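Local coordinates for 4-phosphoerythronate dehydrogenase (Lactobacillus jensenii, PDB 4PRK), which probably catalyses the NAD-dependent interconversion of pyruvate and D-lactate, at residues A[11-25]-A[304-316]. Sequence-based numbering, arbitrary orientation.
Sequences SERKLVAATEKKFGC and VRNMIEISLRDTI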
# COMPACT_ATOMS: atom_id res chain seq x y z
N SER A 11 -15.22 13.24 -26.31
CA SER A 11 -15.30 12.26 -25.25
C SER A 11 -16.58 12.53 -24.49
O SER A 11 -17.29 11.58 -24.15
CB SER A 11 -14.02 12.34 -24.33
OG SER A 11 -12.83 11.94 -25.06
N GLU A 12 -16.91 13.80 -24.23
CA GLU A 12 -18.17 14.09 -23.55
C GLU A 12 -19.38 13.53 -24.34
O GLU A 12 -20.28 12.96 -23.74
CB GLU A 12 -18.32 15.57 -23.29
CG GLU A 12 -17.53 16.10 -22.10
CD GLU A 12 -17.65 17.60 -21.93
OE1 GLU A 12 -17.46 18.33 -22.90
OE2 GLU A 12 -17.95 18.07 -20.84
N ARG A 13 -19.36 13.65 -25.67
CA ARG A 13 -20.49 13.19 -26.52
C ARG A 13 -20.79 11.71 -26.34
O ARG A 13 -21.96 11.27 -26.17
CB ARG A 13 -20.16 13.44 -28.00
CG ARG A 13 -20.19 14.91 -28.39
CD ARG A 13 -19.79 15.14 -29.85
NE ARG A 13 -19.83 16.57 -30.18
CZ ARG A 13 -20.95 17.26 -30.41
NH1 ARG A 13 -22.13 16.66 -30.35
NH2 ARG A 13 -20.89 18.56 -30.68
N LYS A 14 -19.70 10.96 -26.36
CA LYS A 14 -19.75 9.54 -26.16
C LYS A 14 -20.41 9.10 -24.90
O LYS A 14 -20.94 8.03 -24.90
CB LYS A 14 -18.34 8.95 -26.26
CG LYS A 14 -17.87 8.93 -27.71
CD LYS A 14 -16.53 8.23 -27.89
CE LYS A 14 -16.35 7.61 -29.28
NZ LYS A 14 -16.11 8.58 -30.37
N LEU A 15 -20.40 9.88 -23.82
CA LEU A 15 -21.06 9.43 -22.55
C LEU A 15 -22.51 9.82 -22.48
O LEU A 15 -23.22 9.45 -21.56
CB LEU A 15 -20.40 10.07 -21.33
CG LEU A 15 -18.90 9.87 -21.17
CD1 LEU A 15 -18.41 10.64 -19.97
CD2 LEU A 15 -18.58 8.38 -21.05
N VAL A 16 -22.96 10.63 -23.41
CA VAL A 16 -24.22 11.32 -23.21
C VAL A 16 -25.39 10.40 -22.93
O VAL A 16 -26.21 10.64 -22.04
CB VAL A 16 -24.56 12.13 -24.45
CG1 VAL A 16 -26.05 12.45 -24.47
CG2 VAL A 16 -23.73 13.40 -24.42
N ALA A 17 -25.50 9.37 -23.72
CA ALA A 17 -26.67 8.54 -23.65
C ALA A 17 -26.65 7.85 -22.33
O ALA A 17 -27.68 7.68 -21.72
CB ALA A 17 -26.66 7.55 -24.79
N ALA A 18 -25.48 7.42 -21.87
CA ALA A 18 -25.43 6.67 -20.60
C ALA A 18 -25.81 7.60 -19.45
O ALA A 18 -26.40 7.18 -18.46
CB ALA A 18 -24.05 6.09 -20.38
N THR A 19 -25.46 8.88 -19.59
CA THR A 19 -25.72 9.83 -18.52
C THR A 19 -27.22 10.11 -18.43
O THR A 19 -27.80 10.20 -17.33
CB THR A 19 -24.88 11.11 -18.71
OG1 THR A 19 -23.47 10.77 -18.65
CG2 THR A 19 -25.21 12.11 -17.65
N GLU A 20 -27.85 10.21 -19.61
CA GLU A 20 -29.31 10.37 -19.67
C GLU A 20 -29.97 9.24 -18.89
O GLU A 20 -30.74 9.48 -17.95
CB GLU A 20 -29.78 10.45 -21.11
CG GLU A 20 -29.45 11.82 -21.69
CD GLU A 20 -29.76 12.01 -23.17
OE1 GLU A 20 -29.60 11.11 -24.02
OE2 GLU A 20 -30.11 13.14 -23.52
N LYS A 21 -29.63 8.02 -19.25
CA LYS A 21 -30.20 6.86 -18.59
C LYS A 21 -29.90 6.90 -17.09
O LYS A 21 -30.81 6.68 -16.29
CB LYS A 21 -29.68 5.56 -19.18
CG LYS A 21 -30.13 4.33 -18.39
CD LYS A 21 -29.60 3.01 -18.96
CE LYS A 21 -28.08 3.03 -19.03
NZ LYS A 21 -27.51 1.67 -19.21
N LYS A 22 -28.66 7.20 -16.71
CA LYS A 22 -28.29 7.26 -15.30
C LYS A 22 -29.01 8.37 -14.53
O LYS A 22 -29.46 8.15 -13.41
CB LYS A 22 -26.80 7.41 -15.14
CG LYS A 22 -26.32 7.65 -13.71
CD LYS A 22 -24.79 7.77 -13.76
CE LYS A 22 -24.18 8.02 -12.40
NZ LYS A 22 -22.77 7.56 -12.42
N PHE A 23 -29.15 9.56 -15.10
CA PHE A 23 -29.89 10.58 -14.37
C PHE A 23 -31.37 10.63 -14.69
O PHE A 23 -32.11 11.36 -14.03
CB PHE A 23 -29.25 11.94 -14.58
CG PHE A 23 -28.01 12.15 -13.74
CD1 PHE A 23 -26.83 11.49 -14.05
CD2 PHE A 23 -28.04 12.99 -12.61
CE1 PHE A 23 -25.70 11.66 -13.28
CE2 PHE A 23 -26.91 13.19 -11.84
CZ PHE A 23 -25.73 12.52 -12.18
N GLY A 24 -31.81 9.85 -15.66
CA GLY A 24 -33.18 9.94 -16.11
C GLY A 24 -33.52 11.38 -16.45
O GLY A 24 -34.52 11.91 -15.97
N CYS A 25 -32.64 12.02 -17.21
CA CYS A 25 -32.91 13.35 -17.72
C CYS A 25 -32.47 13.37 -19.16
O CYS A 25 -31.81 12.41 -19.63
CB CYS A 25 -32.13 14.40 -16.91
SG CYS A 25 -30.36 14.38 -17.26
N VAL A 304 -13.67 12.99 -17.48
CA VAL A 304 -14.60 13.54 -18.46
C VAL A 304 -16.03 13.25 -17.97
O VAL A 304 -16.88 14.13 -17.98
CB VAL A 304 -14.32 12.96 -19.85
CG1 VAL A 304 -15.45 13.28 -20.84
CG2 VAL A 304 -13.00 13.50 -20.34
N ARG A 305 -16.28 12.07 -17.45
CA ARG A 305 -17.57 11.77 -16.89
C ARG A 305 -17.92 12.66 -15.67
O ARG A 305 -19.04 13.15 -15.58
CB ARG A 305 -17.62 10.33 -16.47
CG ARG A 305 -18.96 10.00 -15.87
CD ARG A 305 -18.87 8.84 -14.95
NE ARG A 305 -18.26 9.22 -13.68
CZ ARG A 305 -18.03 8.35 -12.71
NH1 ARG A 305 -17.47 8.74 -11.57
NH2 ARG A 305 -18.36 7.08 -12.87
N ASN A 306 -16.98 12.82 -14.74
CA ASN A 306 -17.21 13.61 -13.56
C ASN A 306 -17.49 15.05 -13.88
O ASN A 306 -18.36 15.65 -13.27
CB ASN A 306 -16.08 13.47 -12.55
CG ASN A 306 -16.12 12.12 -11.85
OD1 ASN A 306 -17.08 11.33 -12.03
ND2 ASN A 306 -15.08 11.82 -11.08
N MET A 307 -16.83 15.58 -14.89
CA MET A 307 -17.08 16.94 -15.28
C MET A 307 -18.53 17.15 -15.71
O MET A 307 -19.12 18.19 -15.42
CB MET A 307 -16.13 17.38 -16.39
CG MET A 307 -14.71 17.65 -15.89
SD MET A 307 -13.53 18.11 -17.19
CE MET A 307 -12.18 16.97 -16.90
N ILE A 308 -19.10 16.16 -16.38
CA ILE A 308 -20.51 16.19 -16.75
C ILE A 308 -21.39 15.88 -15.54
O ILE A 308 -22.28 16.68 -15.19
CB ILE A 308 -20.77 15.18 -17.88
CG1 ILE A 308 -20.25 15.77 -19.19
CG2 ILE A 308 -22.24 14.86 -18.00
CD1 ILE A 308 -20.05 14.73 -20.27
N GLU A 309 -21.14 14.76 -14.87
CA GLU A 309 -22.10 14.30 -13.88
C GLU A 309 -22.12 15.11 -12.58
O GLU A 309 -23.20 15.22 -11.92
CB GLU A 309 -21.98 12.80 -13.62
CG GLU A 309 -22.30 12.02 -14.88
CD GLU A 309 -22.38 10.53 -14.65
OE1 GLU A 309 -22.19 10.05 -13.49
OE2 GLU A 309 -22.65 9.84 -15.67
N ILE A 310 -20.97 15.69 -12.19
CA ILE A 310 -20.95 16.53 -11.01
C ILE A 310 -21.65 17.89 -11.23
O ILE A 310 -22.46 18.30 -10.39
CB ILE A 310 -19.52 16.73 -10.44
CG1 ILE A 310 -19.00 15.37 -9.90
CG2 ILE A 310 -19.54 17.79 -9.33
CD1 ILE A 310 -17.55 15.36 -9.42
N SER A 311 -21.37 18.57 -12.33
CA SER A 311 -22.11 19.78 -12.68
C SER A 311 -23.64 19.50 -12.86
O SER A 311 -24.50 20.14 -12.21
CB SER A 311 -21.48 20.39 -13.93
OG SER A 311 -21.52 19.52 -15.05
N LEU A 312 -23.96 18.50 -13.68
CA LEU A 312 -25.35 18.09 -13.95
C LEU A 312 -26.12 17.95 -12.62
O LEU A 312 -27.22 18.48 -12.49
CB LEU A 312 -25.36 16.72 -14.73
CG LEU A 312 -26.73 16.06 -15.03
CD1 LEU A 312 -27.56 17.01 -15.89
CD2 LEU A 312 -26.67 14.68 -15.70
N ARG A 313 -25.53 17.21 -11.67
CA ARG A 313 -26.09 16.92 -10.37
C ARG A 313 -26.33 18.20 -9.55
O ARG A 313 -27.43 18.39 -9.04
CB ARG A 313 -25.22 15.92 -9.58
CG ARG A 313 -25.99 15.13 -8.53
CD ARG A 313 -25.42 15.28 -7.12
NE ARG A 313 -25.52 16.68 -6.66
CZ ARG A 313 -26.31 17.15 -5.69
NH1 ARG A 313 -27.09 16.35 -4.98
NH2 ARG A 313 -26.28 18.44 -5.41
N ASP A 314 -25.34 19.08 -9.42
CA ASP A 314 -25.59 20.39 -8.76
C ASP A 314 -26.62 21.19 -9.55
O ASP A 314 -27.40 21.91 -8.95
CB ASP A 314 -24.34 21.26 -8.62
CG ASP A 314 -23.49 20.91 -7.39
OD1 ASP A 314 -23.86 19.99 -6.63
OD2 ASP A 314 -22.44 21.57 -7.20
N THR A 315 -26.59 21.08 -10.88
CA THR A 315 -27.45 21.88 -11.73
C THR A 315 -28.91 21.49 -11.57
O THR A 315 -29.75 22.37 -11.40
CB THR A 315 -26.97 21.84 -13.17
OG1 THR A 315 -25.65 22.38 -13.19
CG2 THR A 315 -27.89 22.67 -14.12
N ILE A 316 -29.18 20.17 -11.61
CA ILE A 316 -30.51 19.62 -11.30
C ILE A 316 -31.00 20.02 -9.88
O ILE A 316 -32.19 20.34 -9.69
CB ILE A 316 -30.55 18.06 -11.45
CG1 ILE A 316 -30.47 17.68 -12.94
CG2 ILE A 316 -31.80 17.44 -10.79
CD1 ILE A 316 -30.73 16.23 -13.27
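Helices 11-23 and 304-316 cross at -54°, their axes 9.7 Å apart at closest approach, and T19 faces E309 near the middle. There E309 turns its carboxylate to helix 11-23: OE1 takes a salt bridge from K22 NZ (2.8 Å) on its syn lone pair, and OE2 lies 3.2 Å from T19 OG1. K22 reaches over fully extended, CG anti to the backbone N (chi1 173°), and crosses E309 at about a right angle.

Toward the C-terminal end L312 CD2 sits over one face of the F23 ring, 3.6 Å from its centroid, a CH-pi contact; the same methyl touches T19 CG2 and C25 SG. R313 CB and CG meet the ring at its edge, and I316 CD1 lies at looser range from F23 CD2 and C25 CB. G24, with positive phi, ends helix 11-23 in a Schellman motif that turns C25 in toward L312. At the other end L15 CD1 presses on the backbone of R305 (3.4 Å to CA), while E12 lays its CG against I308 CD1 (3.4 Å) and sends OE2 to a salt bridge with R76.

Thus the late helix returns to pack on the N-terminal parallel sheet beside the first helix, joined by an apolar seam and one salt bridge; the K22 ammonium, on the syn side of OE1, probably favours the ionised form of E309.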